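Local coordinates for protein branched-chain amino acid aminotransferase (Thermoproteus uzoniensis 768-20, PDB 6THQ) that probably transfers the amino group of leucine, isoleucine and valine to 2-oxoglutarate, using pyridoxal 5'-phosphate as cofactor, at residues Gly222-Thr227 and Phe256-Ala261; Gly208-Pro213 and Ile237-Lys242; Ile46-Asn51 and Glu100-Arg105. One frame throughout, in Å; residues are numbered along the deposited sequence.

Interaction 1 of 3, residues Gly222-Thr227 and Phe256-Ala261. With PY5 (2-[O-phosphonopyridoxyl]-amino-pentanoic acid), chain E; PLP (pyridoxal-5'-phosphate), chain D.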
loop_
_atom_site.group_PDB
_atom_site.type_symbol
_atom_site.label_atom_id
_atom_site.label_comp_id
_atom_site.label_asym_id
_atom_site.label_seq_id
_atom_site.Cartn_x
_atom_site.Cartn_y
_atom_site.Cartn_z
ATOM N N GLY A 222 1.945 14.373 -12.540
ATOM C CA GLY A 222 3.310 14.725 -12.207
ATOM C C GLY A 222 3.559 16.234 -12.377
ATOM O O GLY A 222 3.012 16.885 -13.313
ATOM N N ILE A 223 4.376 16.802 -11.495
ATOM C CA ILE A 223 4.669 18.213 -11.602
ATOM C C ILE A 223 5.766 18.409 -12.697
ATOM O O ILE A 223 5.818 19.463 -13.345
ATOM C CB ILE A 223 5.128 18.738 -10.254
ATOM C CG1 ILE A 223 4.103 18.489 -9.126
ATOM C CG2 ILE A 223 5.773 20.093 -10.394
ATOM C CD1 ILE A 223 3.151 19.506 -8.647
ATOM N N THR A 224 6.617 17.415 -12.943
ATOM C CA THR A 224 7.505 17.503 -14.060
ATOM C C THR A 224 6.755 17.480 -15.375
ATOM O O THR A 224 7.044 18.267 -16.293
ATOM C CB THR A 224 8.500 16.372 -14.061
ATOM O OG1 THR A 224 9.043 16.294 -12.743
ATOM C CG2 THR A 224 9.627 16.606 -15.084
ATOM N N ARG A 225 5.793 16.566 -15.469
ATOM C CA ARG A 225 4.883 16.451 -16.605
ATOM C C ARG A 225 4.312 17.844 -16.909
ATOM O O ARG A 225 4.327 18.303 -18.062
ATOM C CB ARG A 225 3.772 15.436 -16.244
ATOM C CG ARG A 225 2.670 15.211 -17.276
ATOM C CD ARG A 225 1.582 14.330 -16.694
ATOM N NE ARG A 225 0.547 14.057 -17.708
ATOM C CZ ARG A 225 -0.482 14.868 -17.963
ATOM N NH1 ARG A 225 -0.611 15.937 -17.261
ATOM N NH2 ARG A 225 -1.374 14.600 -18.911
ATOM N N GLU A 226 3.778 18.498 -15.886
ATOM C CA GLU A 226 3.182 19.805 -16.051
ATOM C C GLU A 226 4.212 20.831 -16.520
ATOM O O GLU A 226 3.957 21.594 -17.436
ATOM C CB GLU A 226 2.529 20.234 -14.756
ATOM C CG GLU A 226 1.520 21.370 -14.943
ATOM C CD GLU A 226 1.139 22.017 -13.622
ATOM O OE1 GLU A 226 0.959 21.248 -12.634
ATOM O OE2 GLU A 226 1.010 23.280 -13.561
ATOM N N THR A 227 5.400 20.812 -15.903
ATOM C CA THR A 227 6.509 21.611 -16.336
ATOM C C THR A 227 6.789 21.428 -17.812
ATOM O O THR A 227 6.928 22.419 -18.514
ATOM C CB THR A 227 7.734 21.336 -15.439
ATOM O OG1 THR A 227 7.329 21.656 -14.116
ATOM C CG2 THR A 227 8.915 22.186 -15.813
ATOM N N PHE A 256 10.575 9.618 -23.897
ATOM C CA PHE A 256 11.371 9.925 -22.743
ATOM C C PHE A 256 10.525 9.881 -21.485
ATOM O O PHE A 256 9.290 10.001 -21.559
ATOM C CB PHE A 256 12.067 11.280 -22.885
ATOM C CG PHE A 256 11.149 12.476 -23.140
ATOM C CD1 PHE A 256 10.803 12.840 -24.443
ATOM C CD2 PHE A 256 10.722 13.312 -22.092
ATOM C CE1 PHE A 256 10.008 13.949 -24.692
ATOM C CE2 PHE A 256 9.952 14.440 -22.317
ATOM C CZ PHE A 256 9.574 14.762 -23.618
ATOM N N PHE A 257 11.192 9.686 -20.348
ATOM C CA PHE A 257 10.543 9.673 -19.070
ATOM C C PHE A 257 10.780 11.002 -18.410
ATOM O O PHE A 257 11.800 11.636 -18.687
ATOM C CB PHE A 257 11.250 8.678 -18.172
ATOM C CG PHE A 257 10.919 7.250 -18.412
ATOM C CD1 PHE A 257 9.633 6.770 -18.232
ATOM C CD2 PHE A 257 11.928 6.347 -18.703
ATOM C CE1 PHE A 257 9.351 5.424 -18.396
ATOM C CE2 PHE A 257 11.656 5.000 -18.848
ATOM C CZ PHE A 257 10.337 4.545 -18.707
ATOM N N VAL A 258 9.873 11.416 -17.522
ATOM C CA VAL A 258 10.031 12.626 -16.745
ATOM C C VAL A 258 9.557 12.389 -15.328
ATOM O O VAL A 258 8.657 11.574 -15.074
ATOM C CB VAL A 258 9.244 13.850 -17.330
ATOM C CG1 VAL A 258 9.510 14.024 -18.819
ATOM C CG2 VAL A 258 7.733 13.719 -17.041
ATOM N N GLY A 259 10.165 13.103 -14.397
ATOM C CA GLY A 259 9.802 12.976 -13.000
ATOM C C GLY A 259 10.771 13.738 -12.131
ATOM O O GLY A 259 11.842 14.100 -12.607
ATOM N N THR A 260 10.391 13.992 -10.877
ATOM C CA THR A 260 11.251 14.726 -10.014
ATOM C C THR A 260 12.658 14.098 -9.923
ATOM O O THR A 260 13.694 14.736 -10.234
ATOM C CB THR A 260 10.623 14.964 -8.667
ATOM O OG1 THR A 260 9.442 15.746 -8.885
ATOM C CG2 THR A 260 11.603 15.787 -7.780
ATOM N N ALA A 261 12.707 12.846 -9.514
ATOM C CA ALA A 261 13.958 12.104 -9.428
ATOM C C ALA A 261 14.539 11.884 -10.802
ATOM O O ALA A 261 15.757 12.051 -10.991
ATOM C CB ALA A 261 13.718 10.732 -8.776
HETATM N N1 PY5 E . 4.606 8.493 -11.900
HETATM C C2 PY5 E . 5.032 7.818 -10.798
HETATM C C2A PY5 E . 4.546 6.411 -10.568
HETATM C C3 PY5 E . 6.051 8.459 -9.897
HETATM O O3 PY5 E . 6.565 7.816 -8.796
HETATM C C4 PY5 E . 6.506 9.851 -10.242
HETATM C C4A PY5 E . 7.539 10.596 -9.399
HETATM C C5 PY5 E . 5.917 10.469 -11.458
HETATM C C6 PY5 E . 4.991 9.745 -12.203
HETATM C C5A PY5 E . 6.335 11.884 -11.850
HETATM O O4P PY5 E . 5.993 12.776 -10.779
HETATM P P PY5 E . 6.679 14.216 -10.543
HETATM O O1P PY5 E . 7.928 13.905 -9.759
HETATM O O2P PY5 E . 7.058 14.685 -11.917
HETATM O O3P PY5 E . 5.594 15.002 -9.821
HETATM N N PY5 E . 7.406 10.023 -8.084
HETATM C CA PY5 E . 8.611 9.593 -7.419
HETATM C C PY5 E . 9.495 10.825 -7.527
HETATM O O PY5 E . 9.350 11.421 -6.463
HETATM C CB PY5 E . 9.094 8.166 -7.809
HETATM C CG PY5 E . 9.208 7.265 -6.572
HETATM C CD PY5 E . 10.639 7.394 -6.045
HETATM O OXT PY5 E . 10.194 11.254 -8.504
HETATM N N1 PLP D . 4.645 8.793 -11.287
HETATM C C2 PLP D . 4.783 8.252 -10.057
HETATM C C2A PLP D . 4.201 6.891 -9.875
HETATM C C3 PLP D . 5.554 8.973 -8.995
HETATM O O3 PLP D . 5.766 8.486 -7.732
HETATM C C4 PLP D . 6.108 10.316 -9.343
HETATM C C4A PLP D . 6.874 11.116 -8.298
HETATM C C5 PLP D . 5.850 10.783 -10.738
HETATM C C6 PLP D . 5.135 9.984 -11.630
HETATM C C5A PLP D . 6.364 12.111 -11.247
HETATM O O4P PLP D . 5.703 13.165 -10.587
HETATM P P PLP D . 6.553 14.491 -10.326
HETATM O O1P PLP D . 7.746 13.937 -9.586
HETATM O O2P PLP D . 6.909 15.006 -11.689
HETATM O O3P PLP D . 5.577 15.334 -9.545
#

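Interaction 2 of 3, residues Gly208-Pro213 and Ile237-Lys242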
loop_
_atom_site.group_PDB
_atom_site.type_symbol
_atom_site.label_atom_id
_atom_site.label_comp_id
_atom_site.label_asym_id
_atom_site.label_seq_id
_atom_site.Cartn_x
_atom_site.Cartn_y
_atom_site.Cartn_z
ATOM N N GLY A 208 6.724 14.752 -35.297
ATOM C CA GLY A 208 6.867 16.078 -34.669
ATOM C C GLY A 208 5.838 16.562 -33.642
ATOM O O GLY A 208 5.957 17.687 -33.174
ATOM N N VAL A 209 4.831 15.745 -33.280
ATOM C CA VAL A 209 3.874 16.085 -32.167
ATOM C C VAL A 209 4.270 15.366 -30.847
ATOM O O VAL A 209 4.539 14.157 -30.837
ATOM C CB VAL A 209 2.432 15.718 -32.569
ATOM C CG1 VAL A 209 1.438 16.104 -31.501
ATOM C CG2 VAL A 209 2.058 16.408 -33.891
ATOM N N LEU A 210 4.329 16.106 -29.761
ATOM C CA LEU A 210 4.614 15.567 -28.446
ATOM C C LEU A 210 3.281 15.047 -27.824
ATOM O O LEU A 210 2.248 15.768 -27.780
ATOM C CB LEU A 210 5.189 16.703 -27.629
ATOM C CG LEU A 210 5.947 16.574 -26.340
ATOM C CD1 LEU A 210 7.067 15.528 -26.401
ATOM C CD2 LEU A 210 6.477 17.949 -26.129
ATOM N N MET A 211 3.312 13.795 -27.380
ATOM C CA MET A 211 2.120 13.133 -26.823
ATOM C C MET A 211 2.433 12.549 -25.443
ATOM O O MET A 211 3.500 11.919 -25.195
ATOM C CB MET A 211 1.628 12.017 -27.727
ATOM C CG MET A 211 1.130 12.494 -29.078
ATOM S SD MET A 211 0.774 10.971 -30.039
ATOM C CE MET A 211 0.382 11.616 -31.687
ATOM N N THR A 212 1.511 12.766 -24.528
ATOM C CA THR A 212 1.631 12.142 -23.213
ATOM C C THR A 212 0.203 11.668 -22.796
ATOM O O THR A 212 -0.797 12.359 -23.075
ATOM C CB THR A 212 2.244 13.164 -22.218
ATOM O OG1 THR A 212 2.710 12.528 -21.031
ATOM C CG2 THR A 212 1.258 14.274 -21.786
ATOM N N PRO A 213 0.094 10.501 -22.145
ATOM C CA PRO A 213 -1.206 10.024 -21.729
ATOM C C PRO A 213 -1.939 11.089 -20.892
ATOM O O PRO A 213 -1.330 11.755 -20.073
ATOM C CB PRO A 213 -0.856 8.840 -20.816
ATOM C CG PRO A 213 0.481 8.366 -21.343
ATOM C CD PRO A 213 1.196 9.622 -21.713
ATOM N N ILE A 237 6.184 23.688 -29.469
ATOM C CA ILE A 237 6.055 22.272 -29.828
ATOM C C ILE A 237 4.587 21.857 -29.603
ATOM O O ILE A 237 4.044 21.970 -28.489
ATOM C CB ILE A 237 6.990 21.390 -29.012
ATOM C CG1 ILE A 237 8.431 21.825 -29.229
ATOM C CG2 ILE A 237 6.817 19.949 -29.404
ATOM C CD1 ILE A 237 9.417 21.422 -28.112
ATOM N N PRO A 238 3.918 21.420 -30.698
ATOM C CA PRO A 238 2.546 20.957 -30.615
ATOM C C PRO A 238 2.507 19.731 -29.620
ATOM O O PRO A 238 3.408 18.885 -29.638
ATOM C CB PRO A 238 2.250 20.503 -32.054
ATOM C CG PRO A 238 3.381 21.092 -32.888
ATOM C CD PRO A 238 4.548 21.102 -32.000
ATOM N N LEU A 239 1.490 19.678 -28.743
ATOM C CA LEU A 239 1.398 18.778 -27.641
ATOM C C LEU A 239 -0.018 18.278 -27.523
ATOM O O LEU A 239 -0.960 19.063 -27.497
ATOM C CB LEU A 239 1.757 19.469 -26.338
ATOM C CG LEU A 239 1.673 18.503 -25.142
ATOM C CD1 LEU A 239 2.929 18.594 -24.298
ATOM C CD2 LEU A 239 0.371 18.805 -24.374
ATOM N N LEU A 240 -0.165 16.956 -27.444
ATOM C CA LEU A 240 -1.453 16.342 -27.218
ATOM C C LEU A 240 -1.426 15.486 -25.961
ATOM O O LEU A 240 -0.498 14.695 -25.734
ATOM C CB LEU A 240 -1.796 15.478 -28.411
ATOM C CG LEU A 240 -2.731 15.857 -29.582
ATOM C CD1 LEU A 240 -3.243 17.283 -29.796
ATOM C CD2 LEU A 240 -2.007 15.302 -30.767
ATOM N N GLU A 241 -2.460 15.654 -25.143
ATOM C CA GLU A 241 -2.713 14.753 -24.027
ATOM C C GLU A 241 -3.627 13.678 -24.554
ATOM O O GLU A 241 -4.825 13.859 -24.618
ATOM C CB GLU A 241 -3.304 15.501 -22.854
ATOM C CG GLU A 241 -2.243 16.393 -22.241
ATOM C CD GLU A 241 -2.777 17.198 -21.051
ATOM O OE1 GLU A 241 -2.965 18.433 -21.217
ATOM O OE2 GLU A 241 -2.974 16.618 -19.942
ATOM N N LYS A 242 -3.033 12.579 -25.015
ATOM C CA LYS A 242 -3.808 11.603 -25.771
ATOM C C LYS A 242 -3.334 10.191 -25.320
ATOM O O LYS A 242 -2.131 9.995 -25.074
ATOM C CB LYS A 242 -3.535 11.863 -27.272
ATOM C CG LYS A 242 -4.504 11.244 -28.275
ATOM C CD LYS A 242 -4.149 11.525 -29.757
ATOM C CE LYS A 242 -5.100 10.841 -30.795
ATOM N NZ LYS A 242 -6.523 11.322 -30.984
#

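Interaction 3 of 3, residues Ile46-Asn51 and Glu100-Arg105. With PY5 (2-[O-phosphonopyridoxyl]-amino-pentanoic acid), chain E.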
loop_
_atom_site.group_PDB
_atom_site.type_symbol
_atom_site.label_atom_id
_atom_site.label_comp_id
_atom_site.label_asym_id
_atom_site.label_seq_id
_atom_site.Cartn_x
_atom_site.Cartn_y
_atom_site.Cartn_z
ATOM N N ILE A 46 10.624 16.108 -3.942
ATOM C CA ILE A 46 10.937 17.489 -4.261
ATOM C C ILE A 46 12.421 17.617 -4.432
ATOM O O ILE A 46 13.198 17.091 -3.633
ATOM C CB ILE A 46 10.464 18.470 -3.195
ATOM C CG1 ILE A 46 9.045 18.177 -2.764
ATOM C CG2 ILE A 46 10.480 19.872 -3.813
ATOM C CD1 ILE A 46 8.501 19.027 -1.617
ATOM N N ARG A 47 12.847 18.232 -5.524
ATOM C CA ARG A 47 14.279 18.399 -5.701
ATOM C C ARG A 47 14.715 19.824 -5.328
ATOM O O ARG A 47 13.932 20.778 -5.426
ATOM C CB ARG A 47 14.681 18.078 -7.124
ATOM C CG ARG A 47 15.227 16.661 -7.288
ATOM C CD ARG A 47 15.840 16.589 -8.647
ATOM N NE ARG A 47 16.237 15.270 -9.039
ATOM C CZ ARG A 47 17.492 14.855 -9.033
ATOM N NH1 ARG A 47 18.445 15.654 -8.645
ATOM N NH2 ARG A 47 17.803 13.629 -9.422
ATOM N N ALA A 48 15.963 19.961 -4.876
ATOM C CA ALA A 48 16.566 21.296 -4.707
ATOM C C ALA A 48 17.828 21.232 -5.520
ATOM O O ALA A 48 18.529 20.222 -5.462
ATOM C CB ALA A 48 16.832 21.632 -3.224
ATOM N N TYR A 49 18.084 22.268 -6.314
ATOM C CA TYR A 49 19.308 22.265 -7.151
ATOM C C TYR A 49 20.314 23.384 -6.747
ATOM O O TYR A 49 19.929 24.545 -6.445
ATOM C CB TYR A 49 18.935 22.416 -8.597
ATOM C CG TYR A 49 18.297 21.240 -9.197
ATOM C CD1 TYR A 49 16.903 21.048 -9.099
ATOM C CD2 TYR A 49 19.039 20.341 -9.975
ATOM C CE1 TYR A 49 16.281 19.941 -9.716
ATOM C CE2 TYR A 49 18.417 19.239 -10.599
ATOM C CZ TYR A 49 17.033 19.078 -10.456
ATOM O OH TYR A 49 16.402 18.061 -11.101
ATOM N N TRP A 50 21.584 22.996 -6.697
ATOM C CA TRP A 50 22.679 23.911 -6.360
ATOM C C TRP A 50 23.162 24.503 -7.680
ATOM O O TRP A 50 23.620 23.739 -8.532
ATOM C CB TRP A 50 23.846 23.114 -5.739
ATOM C CG TRP A 50 25.065 23.997 -5.413
ATOM C CD1 TRP A 50 26.333 23.907 -5.953
ATOM C CD2 TRP A 50 25.101 25.109 -4.478
ATOM N NE1 TRP A 50 27.149 24.887 -5.400
ATOM C CE2 TRP A 50 26.427 25.629 -4.497
ATOM C CE3 TRP A 50 24.144 25.704 -3.628
ATOM C CZ2 TRP A 50 26.813 26.736 -3.712
ATOM C CZ3 TRP A 50 24.519 26.793 -2.833
ATOM C CH2 TRP A 50 25.851 27.300 -2.872
ATOM N N ASN A 51 23.048 25.825 -7.886
ATOM C CA ASN A 51 23.605 26.424 -9.160
ATOM C C ASN A 51 25.003 27.077 -9.070
ATOM O O ASN A 51 25.428 27.733 -10.025
ATOM C CB ASN A 51 22.629 27.396 -9.827
ATOM C CG ASN A 51 22.457 28.687 -9.047
ATOM O OD1 ASN A 51 23.146 28.930 -8.054
ATOM N ND2 ASN A 51 21.516 29.515 -9.474
ATOM N N GLU A 100 24.300 21.586 -2.076
ATOM C CA GLU A 100 24.391 20.579 -3.135
ATOM C C GLU A 100 22.965 20.077 -3.480
ATOM O O GLU A 100 21.989 20.354 -2.769
ATOM C CB GLU A 100 25.266 19.405 -2.660
ATOM C CG GLU A 100 24.618 18.686 -1.475
ATOM C CD GLU A 100 25.499 17.660 -0.798
ATOM O OE1 GLU A 100 25.905 16.665 -1.442
ATOM O OE2 GLU A 100 25.742 17.846 0.420
ATOM N N ASP A 101 22.881 19.348 -4.588
ATOM C CA ASP A 101 21.639 18.750 -5.098
ATOM C C ASP A 101 21.001 17.799 -4.053
ATOM O O ASP A 101 21.655 16.914 -3.504
ATOM C CB ASP A 101 21.930 17.999 -6.392
ATOM C CG ASP A 101 22.176 18.902 -7.564
ATOM O OD1 ASP A 101 22.091 20.156 -7.418
ATOM O OD2 ASP A 101 22.408 18.293 -8.659
ATOM N N LEU A 102 19.727 18.048 -3.777
ATOM C CA LEU A 102 18.942 17.291 -2.813
ATOM C C LEU A 102 17.702 16.646 -3.465
ATOM O O LEU A 102 17.106 17.242 -4.373
ATOM C CB LEU A 102 18.457 18.196 -1.660
ATOM C CG LEU A 102 19.508 18.992 -0.878
ATOM C CD1 LEU A 102 18.837 19.796 0.243
ATOM C CD2 LEU A 102 20.582 18.031 -0.359
ATOM N N TYR A 103 17.329 15.450 -2.969
ATOM C CA TYR A 103 15.988 14.942 -3.053
ATOM C C TYR A 103 15.310 15.050 -1.713
ATOM O O TYR A 103 15.846 14.633 -0.727
ATOM C CB TYR A 103 15.995 13.520 -3.596
ATOM C CG TYR A 103 14.618 12.919 -3.814
ATOM C CD1 TYR A 103 13.909 12.332 -2.748
ATOM C CD2 TYR A 103 14.003 12.958 -5.071
ATOM C CE1 TYR A 103 12.618 11.778 -2.955
ATOM C CE2 TYR A 103 12.736 12.391 -5.298
ATOM C CZ TYR A 103 12.042 11.805 -4.238
ATOM O OH TYR A 103 10.809 11.255 -4.449
ATOM N N ILE A 104 14.131 15.642 -1.671
ATOM C CA ILE A 104 13.408 15.875 -0.423
ATOM C C ILE A 104 12.179 14.963 -0.375
ATOM O O ILE A 104 11.378 14.951 -1.289
ATOM C CB ILE A 104 13.041 17.372 -0.295
ATOM C CG1 ILE A 104 14.361 18.172 -0.197
ATOM C CG2 ILE A 104 12.200 17.702 0.932
ATOM C CD1 ILE A 104 14.264 19.558 -0.819
ATOM N N ARG A 105 12.061 14.198 0.708
ATOM C CA ARG A 105 10.928 13.348 0.986
ATOM C C ARG A 105 10.047 13.806 2.142
ATOM O O ARG A 105 10.339 13.506 3.284
ATOM C CB ARG A 105 11.422 11.912 1.255
ATOM C CG ARG A 105 10.320 10.874 1.600
ATOM C CD ARG A 105 9.129 10.788 0.586
ATOM N NE ARG A 105 9.528 10.475 -0.799
ATOM C CZ ARG A 105 9.871 9.257 -1.246
ATOM N NH1 ARG A 105 9.896 8.187 -0.425
ATOM N NH2 ARG A 105 10.197 9.089 -2.538
HETATM N N1 PY5 E . 4.606 8.493 -11.900
HETATM C C2 PY5 E . 5.032 7.818 -10.798
HETATM C C2A PY5 E . 4.546 6.411 -10.568
HETATM C C3 PY5 E . 6.051 8.459 -9.897
HETATM O O3 PY5 E . 6.565 7.816 -8.796
HETATM C C4 PY5 E . 6.506 9.851 -10.242
HETATM C C4A PY5 E . 7.539 10.596 -9.399
HETATM C C5 PY5 E . 5.917 10.469 -11.458
HETATM C C6 PY5 E . 4.991 9.745 -12.203
HETATM C C5A PY5 E . 6.335 11.884 -11.850
HETATM O O4P PY5 E . 5.993 12.776 -10.779
HETATM P P PY5 E . 6.679 14.216 -10.543
HETATM O O1P PY5 E . 7.928 13.905 -9.759
HETATM O O2P PY5 E . 7.058 14.685 -11.917
HETATM O O3P PY5 E . 5.594 15.002 -9.821
HETATM N N PY5 E . 7.406 10.023 -8.084
HETATM C CA PY5 E . 8.611 9.593 -7.419
HETATM C C PY5 E . 9.495 10.825 -7.527
HETATM O O PY5 E . 9.350 11.421 -6.463
HETATM C CB PY5 E . 9.094 8.166 -7.809
HETATM C CG PY5 E . 9.208 7.265 -6.572
HETATM C CD PY5 E . 10.639 7.394 -6.045
HETATM O OXT PY5 E . 10.194 11.254 -8.504
#

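Interaction 1 of 3, residues Gly222-Thr227 and Phe256-Ala261
The phosphate cup of the pyridoxal 5'-phosphate site forms where T224, on the first turn of helix 223-234, meets V258, G259 and T260 at the end of strand 254-259. The T224 side chain works in two directions. Its OG1, held beside the backbone N (chi1 -48°), turns to the phosphate and lies 2.7 Å from PY5 O2P, while its methyl passes along V258, with T224 CG2 3.6 Å from V258 CB. On the flank, V258 CG2 packs 3.8 Å from R225 N. No hydrogen bond joins the two segments; the anion bridges them instead. From the helix, I223 N donates to PY5 O3P (2.7 Å, 165°) and T224 N to O2P of PY5 (2.9 Å). From the strand end, T260 N donates to PY5 O1P at 2.7 Å. PLP, overlapping PY5 in this site, is gripped by the same backbone amides. With G222 as N-cap, the helix start faces the phosphate, which probably favours its negative charge. Beyond the ligand's phosphate, A261 N reaches PY5 OXT (3.1 Å). The axes of 223-227 and 256-259 make an angle of 116°; strand 201-206 backs V258 through N201 and F203, and H63 of helix 60-74 touches both I223 and T260.

Interaction 2 of 3, residues Gly208-Pro213 and Ile237-Lys242
L210 and L239 share one side of the strand pair, and their side chains cross obliquely rather than stacking in parallel. The branch of L210 that does the touching is CD2, placed 4.0 Å from L239 CD1 and 3.9 Å from the I237 methyl CG2. For this double contact, chi1 of L210 (-164°) sets CG anti to the backbone N, and chi2 then turns CD2, not CD1, to both partners. Further along the same side, T212 and E241 run side by side and point the same way, so that the T212 methyl CG2 lies 4.1 Å from the E241 methylene CG. On the M211 side, V209 reaches diagonally to L240, with V209 CG1 3.6 Å from L240 CD2, and M211 lays its CG near the CB of its direct neighbour L240.

The strand pairing beneath these side chains is parallel: strands 209-212 and 239-245 are the two strands of a beta-alpha-beta unit whose connection is helix 223-234, and the axes of segments 209-212 and 239-241 come within 4.7 Å, at 22°. The backbone alternates accordingly, with L210 N donating to P238 O (2.9 Å), L240 N to L210 O (2.7 Å) and T212 N to L240 O. The last rung is bent: K242 N meets T212 O at an N-H...O angle of only 135°, with the donor above the carbonyl plane. Helix 223-234 packs on the L210 and L239 side, where A232 meets L210 and I237 and I229 meets L239; strand 201-206 flanks the pair, with F203 against L210 and R206 against M211.

Interaction 3 of 3, residues Ile46-Asn51 and Glu100-Arg105
The carbonyl oxygen of I46 receives the N-H of I104, with I104 N 2.6 Å from I46 O, and also a weaker CA-H contact from Y103; I104 CB lies 3.4 Å from the same I46 O. Its rung is doubled by I46 N donating to I104 O, making an antiparallel hydrogen-bonded pair. A48 and L102 form a second such pair, with R47 and Y103 as the non-hydrogen-bonded pair between them. On the I46 side, I46 CB meets I104 CB at 4.0 Å. I104 CD1 also reaches A48 CB. On the other side, R47 rises with its CG 3.5 Å from L102 O, sending its guanidinium on to G134 O.

Past A48, a side chain takes over the ladder. D101 OD1 accepts the backbone N of W50 at 3.0 Å and 174°, met nearly along the C-O axis; CG sits beside its own backbone N (chi1 -74°), which swings the carboxylate toward Y49 and W50. The Y49 ring stands at 72° to this carboxylate. These strands are neighbours in the antiparallel sheet that is largely built from the N-terminal part of the chain.

I46 N lies over one face of the Y103 ring, whose hydroxyl faces the ligand. R105 NH2 donates to Y103 OH (3.0 Å), while R105 NH1 and NH2 also bond N37 and Y38 of the second subunit. With an N-H already directed at it, Y103 OH probably gives its own hydrogen to PY5 O; that bond is modelled very short, so its exact length is doubtful.

In the fold
Interactions 1 and 3 meet at the ligand from different sheets: interaction 1 holds the phosphate of PY5 and, through A261 N, one carboxylate oxygen, while Y103 of interaction 3 takes the other. Their centres are 15 Å apart, and R47 ties them directly, with R47 NE 2.9 Å from T260 O and R47 NH2 3.0 Å from A261 O; A261 CB also packs 4.0 Å from Y103 CE2. Interaction 2 lies farther out, the T212 side chain being about 10 Å from bound PY5. R225 links it to interaction 1 through a salt bridge, R225 NH2 to E241 OE2 at 2.8 Å, and a probable hydrogen bond to P213 O. Interactions 2 and 3 do not touch, their nearest atoms being about 18 Å apart.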